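Local coordinates for DUF3256 domain-containing protein (Porphyromonas gingivalis W83, PDB 2P3P) that is of unknown function but probably binds a metal ion and is predicted to belong to a membrane protein, at residues P84-D87 with S88-V91; F109-T112 with E113-L117. One frame throughout, in Å; residues are numbered along the deposited sequence.

Contact 1: P84-D87 with S88-V91; sequences PFSD and SSSV
Backbone hydrogen bonds to Ser89 O give the hairpin loop at 84-91 its frame. Phe85 N lies 2.8 Å from Ser89 O, and Ser86 N adds a longer bond of 3.2 Å to Ser89 O. Both donors come to the carbonyl from the same face of its plane. Two successive amides share one acceptor, the pattern of a classic beta bulge with Phe85 and Ser86 opposite Ser89.

A second group of bonds centres on the hydroxyl of Ser86. With chi1 at 70°, OG sits between its own N and carbonyl carbon and is swung across the mouth of the turn, where it takes the amide of Ser88 (Ser88 N to Ser86 OG, 3.0 Å). It also pairs with the neighbouring hydroxyl, Ser86 OG to Ser89 OG at 3.1 Å, a bond either oxygen could donate. This one hydroxyl ties Ser86 to both Ser88 and Ser89 at the end of the loop.

Apolar contact is slight. Phe85 CB rests 4.1 Å from Val91 CG1, and Ser89 OG lies at the edge of the ring, near its plane, while the Phe85 side chain also touches Arg121 and Phe122.

The loop is a beta-hairpin connection: Pro84 and Ser90 form an antiparallel non-hydrogen-bonded pair that ends the ladder of strands 77-84 and 90-98. Trp197, from strand 193-197 of the second sheet, bonds to Pro84 O, and Glu11 of helix 11-18 holds Ser90 OG.

Contact 2: F109-T112 with E113-L117; sequences FYTT and EWKPL
Thr111 N donates to Lys115 O at 2.8 Å. The Thr111 hydroxyl then reaches into the turn: OG1, placed between its own N and carbonyl carbon (chi1 70°), accepts from Lys115 N at 3.0 Å and, less directly, from Glu113 N at 3.2 Å. Water 2 joins the same OG1 to Glu113 OE1. The other carboxylate oxygen is met from above its plane by the Thr112 hydroxyl, OG1 to OE2 2.7 Å, where the bent glutamate chain lies alongside the threonine.

Thr111 O accepts Trp114 N at 3.0 Å, closing a type I turn with a G1 bulge at Trp114, whose phi is positive (70°), and the segments form a beta hairpin between strand 104-111 and the short edge strand 116-117. Farther along, Leu117 N bonds to Phe109 O, and water 1 bridges Phe109 N and Leu117 O.

Tyr110 and Trp114 make a T-shaped pair: the six-membered indole ring turns its edge, CE3 foremost, to one tyrosine face, planes at 62° and centroids 5.0 Å apart. Cys15 O of helix 11-18 takes the indole NE1. Away from these rings, Leu117 CD2 packs against Thr111 CG2 at 3.7 Å.

In the fold
Contacts 1 and 2 are alternate hairpin connections at the same end of one antiparallel sheet, with the turn from strand 90-98 to 104-111 between them in the chain; their centres are 12 Å apart. Strand 90-98 leaves the first and its sheet neighbour, strand 104-111, enters the second. The contacts therefore touch: Val91 CB packs 3.4 Å from Tyr110 O, and Val91 CG1 lies 3.9 Å from Leu117 CD1. Ser90 O also approaches Thr112 CG2, at 3.8 Å. Helix 11-18 touches both, through Glu11, which bonds to Ser90 OG and meets Thr112, while Phe122 meets Phe85 of one contact and Phe109 of the other. Both lie away from Ser149, which binds magnesium in a structure of this protein.

Contact 1: P84-D87 with S88-V91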
loop_
_atom_site.group_PDB
_atom_site.type_symbol
_atom_site.label_atom_id
_atom_site.label_comp_id
_atom_site.label_asym_id
_atom_site.label_seq_id
_atom_site.Cartn_x
_atom_site.Cartn_y
_atom_site.Cartn_z
ATOM N N PRO A 84 -8.121 6.875 12.029
ATOM C CA PRO A 84 -8.897 7.905 12.711
ATOM C C PRO A 84 -8.510 9.290 12.263
ATOM O O PRO A 84 -7.341 9.625 12.329
ATOM C CB PRO A 84 -8.512 7.722 14.185
ATOM C CG PRO A 84 -7.248 7.013 14.210
ATOM C CD PRO A 84 -7.117 6.242 12.913
ATOM N N PHE A 85 -9.486 10.095 11.847
ATOM C CA PHE A 85 -9.195 11.488 11.493
ATOM C C PHE A 85 -9.312 12.342 12.739
ATOM O O PHE A 85 -8.524 13.269 12.970
ATOM C CB PHE A 85 -10.084 12.026 10.350
ATOM C CG PHE A 85 -9.693 13.389 9.950
ATOM C CD1 PHE A 85 -8.603 13.599 9.109
ATOM C CD2 PHE A 85 -10.346 14.480 10.504
ATOM C CE1 PHE A 85 -8.186 14.900 8.797
ATOM C CE2 PHE A 85 -9.924 15.775 10.215
ATOM C CZ PHE A 85 -8.867 15.991 9.368
ATOM N N SER A 86 -10.348 12.080 13.518
ATOM C CA SER A 86 -10.414 12.528 14.892
ATOM C C SER A 86 -10.740 11.321 15.764
ATOM O O SER A 86 -10.635 10.185 15.319
ATOM C CB SER A 86 -11.494 13.592 15.039
ATOM O OG SER A 86 -12.768 13.023 14.906
ATOM N N ASP A 87 -11.153 11.565 16.999
ATOM C CA ASP A 87 -11.602 10.481 17.889
ATOM C C ASP A 87 -13.098 10.159 17.621
ATOM O O ASP A 87 -13.606 9.160 18.104
ATOM C CB ASP A 87 -11.354 10.860 19.347
ATOM C CG ASP A 87 -11.940 12.202 19.687
ATOM O OD1 ASP A 87 -12.794 12.636 18.899
ATOM O OD2 ASP A 87 -11.563 12.828 20.706
ATOM N N SER A 88 -13.774 10.991 16.816
ATOM C CA SER A 88 -15.141 10.718 16.365
ATOM C C SER A 88 -15.288 10.349 14.871
ATOM O O SER A 88 -16.324 9.825 14.471
ATOM C CB SER A 88 -16.059 11.899 16.716
ATOM O OG SER A 88 -15.543 13.169 16.318
ATOM N N SER A 89 -14.274 10.575 14.042
ATOM C CA SER A 89 -14.460 10.398 12.586
ATOM C C SER A 89 -13.265 9.751 11.970
ATOM O O SER A 89 -12.210 9.709 12.582
ATOM C CB SER A 89 -14.656 11.722 11.864
ATOM O OG SER A 89 -13.465 12.463 11.897
ATOM N N SER A 90 -13.422 9.310 10.722
ATOM C CA SER A 90 -12.446 8.421 10.088
ATOM C C SER A 90 -12.204 8.784 8.626
ATOM O O SER A 90 -13.041 9.409 7.990
ATOM C CB SER A 90 -12.984 6.990 10.111
ATOM O OG SER A 90 -12.862 6.441 11.404
ATOM N N VAL A 91 -11.082 8.305 8.094
ATOM C CA VAL A 91 -10.835 8.253 6.647
ATOM C C VAL A 91 -10.414 6.810 6.250
ATOM O O VAL A 91 -9.970 6.008 7.095
ATOM C CB VAL A 91 -9.790 9.307 6.176
ATOM C CG1 VAL A 91 -10.305 10.740 6.441
ATOM C CG2 VAL A 91 -8.454 9.085 6.800
#

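Contact 2: F109-T112 with E113-L117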
loop_
_atom_site.group_PDB
_atom_site.type_symbol
_atom_site.label_atom_id
_atom_site.label_comp_id
_atom_site.label_asym_id
_atom_site.label_seq_id
_atom_site.Cartn_x
_atom_site.Cartn_y
_atom_site.Cartn_z
ATOM N N PHE A 109 -6.376 8.008 -0.343
ATOM C CA PHE A 109 -7.261 8.316 0.792
ATOM C C PHE A 109 -8.636 8.687 0.328
ATOM O O PHE A 109 -8.788 9.347 -0.712
ATOM C CB PHE A 109 -6.695 9.418 1.655
ATOM C CG PHE A 109 -5.474 9.011 2.405
ATOM C CD1 PHE A 109 -5.545 8.616 3.731
ATOM C CD2 PHE A 109 -4.234 9.032 1.764
ATOM C CE1 PHE A 109 -4.394 8.266 4.399
ATOM C CE2 PHE A 109 -3.074 8.686 2.435
ATOM C CZ PHE A 109 -3.149 8.310 3.723
ATOM N N TYR A 110 -9.648 8.223 1.079
ATOM C CA TYR A 110 -11.052 8.556 0.820
ATOM C C TYR A 110 -11.748 8.949 2.098
ATOM O O TYR A 110 -11.351 8.525 3.209
ATOM C CB TYR A 110 -11.836 7.379 0.251
ATOM C CG TYR A 110 -11.347 6.809 -1.022
ATOM C CD1 TYR A 110 -11.949 7.117 -2.230
ATOM C CD2 TYR A 110 -10.316 5.912 -1.012
ATOM C CE1 TYR A 110 -11.479 6.540 -3.422
ATOM C CE2 TYR A 110 -9.872 5.334 -2.133
ATOM C CZ TYR A 110 -10.441 5.621 -3.332
ATOM O OH TYR A 110 -9.870 4.962 -4.408
ATOM N N THR A 111 -12.829 9.695 1.965
ATOM C CA THR A 111 -13.776 9.775 3.086
ATOM C C THR A 111 -14.458 8.413 3.269
ATOM O O THR A 111 -14.374 7.541 2.403
ATOM C CB THR A 111 -14.861 10.835 2.859
ATOM O OG1 THR A 111 -15.742 10.384 1.817
ATOM C CG2 THR A 111 -14.239 12.197 2.458
ATOM N N THR A 112 -15.147 8.218 4.390
ATOM C CA THR A 112 -15.890 6.954 4.598
ATOM C C THR A 112 -17.068 6.776 3.621
ATOM O O THR A 112 -17.659 5.694 3.536
ATOM C CB THR A 112 -16.328 6.788 6.052
ATOM O OG1 THR A 112 -16.912 8.004 6.529
ATOM C CG2 THR A 112 -15.145 6.460 6.965
ATOM N N GLU A 113 -17.420 7.844 2.914
ATOM C CA GLU A 113 -18.440 7.821 1.860
ATOM C C GLU A 113 -17.860 7.752 0.449
ATOM O O GLU A 113 -18.581 8.063 -0.535
ATOM C CB GLU A 113 -19.319 9.072 1.926
ATOM C CG GLU A 113 -20.144 9.236 3.218
ATOM C CD GLU A 113 -19.243 9.554 4.434
ATOM O OE1 GLU A 113 -18.474 10.533 4.417
ATOM O OE2 GLU A 113 -19.270 8.773 5.404
ATOM N N TRP A 114 -16.577 7.389 0.372
ATOM C CA TRP A 114 -15.811 7.129 -0.871
ATOM C C TRP A 114 -15.518 8.368 -1.728
ATOM O O TRP A 114 -15.336 8.282 -2.945
ATOM C CB TRP A 114 -16.468 5.979 -1.627
ATOM C CG TRP A 114 -16.338 4.713 -0.827
ATOM C CD1 TRP A 114 -17.299 4.092 -0.092
ATOM C CD2 TRP A 114 -15.148 3.970 -0.645
ATOM N NE1 TRP A 114 -16.767 2.963 0.508
ATOM C CE2 TRP A 114 -15.448 2.873 0.153
ATOM C CE3 TRP A 114 -13.846 4.100 -1.158
ATOM C CZ2 TRP A 114 -14.482 1.916 0.508
ATOM C CZ3 TRP A 114 -12.887 3.144 -0.790
ATOM C CH2 TRP A 114 -13.221 2.091 0.036
ATOM N N LYS A 115 -15.465 9.529 -1.074
ATOM C CA LYS A 115 -15.084 10.770 -1.744
ATOM C C LYS A 115 -13.575 10.779 -1.723
ATOM O O LYS A 115 -13.006 10.640 -0.657
ATOM C CB LYS A 115 -15.652 11.989 -0.992
ATOM C CG LYS A 115 -15.383 13.353 -1.617
ATOM C CD LYS A 115 -15.890 14.478 -0.670
ATOM C CE LYS A 115 -15.904 15.830 -1.320
ATOM N NZ LYS A 115 -14.548 16.380 -1.404
ATOM N N PRO A 116 -12.921 10.907 -2.893
ATOM C CA PRO A 116 -11.457 10.927 -2.920
ATOM C C PRO A 116 -10.844 12.185 -2.296
ATOM O O PRO A 116 -11.339 13.302 -2.494
ATOM C CB PRO A 116 -11.121 10.834 -4.410
ATOM C CG PRO A 116 -12.319 11.284 -5.100
ATOM C CD PRO A 116 -13.481 10.986 -4.254
ATOM N N LEU A 117 -9.784 11.967 -1.532
ATOM C CA LEU A 117 -9.092 13.042 -0.880
ATOM C C LEU A 117 -7.725 13.192 -1.523
ATOM O O LEU A 117 -7.233 12.287 -2.170
ATOM C CB LEU A 117 -9.044 12.817 0.605
ATOM C CG LEU A 117 -10.402 12.677 1.320
ATOM C CD1 LEU A 117 -10.208 12.225 2.794
ATOM C CD2 LEU A 117 -11.213 13.992 1.236
HETATM O O HOH W 1 -6.079 9.886 -2.571
HETATM O O HOH W 2 -17.667 12.062 2.233
#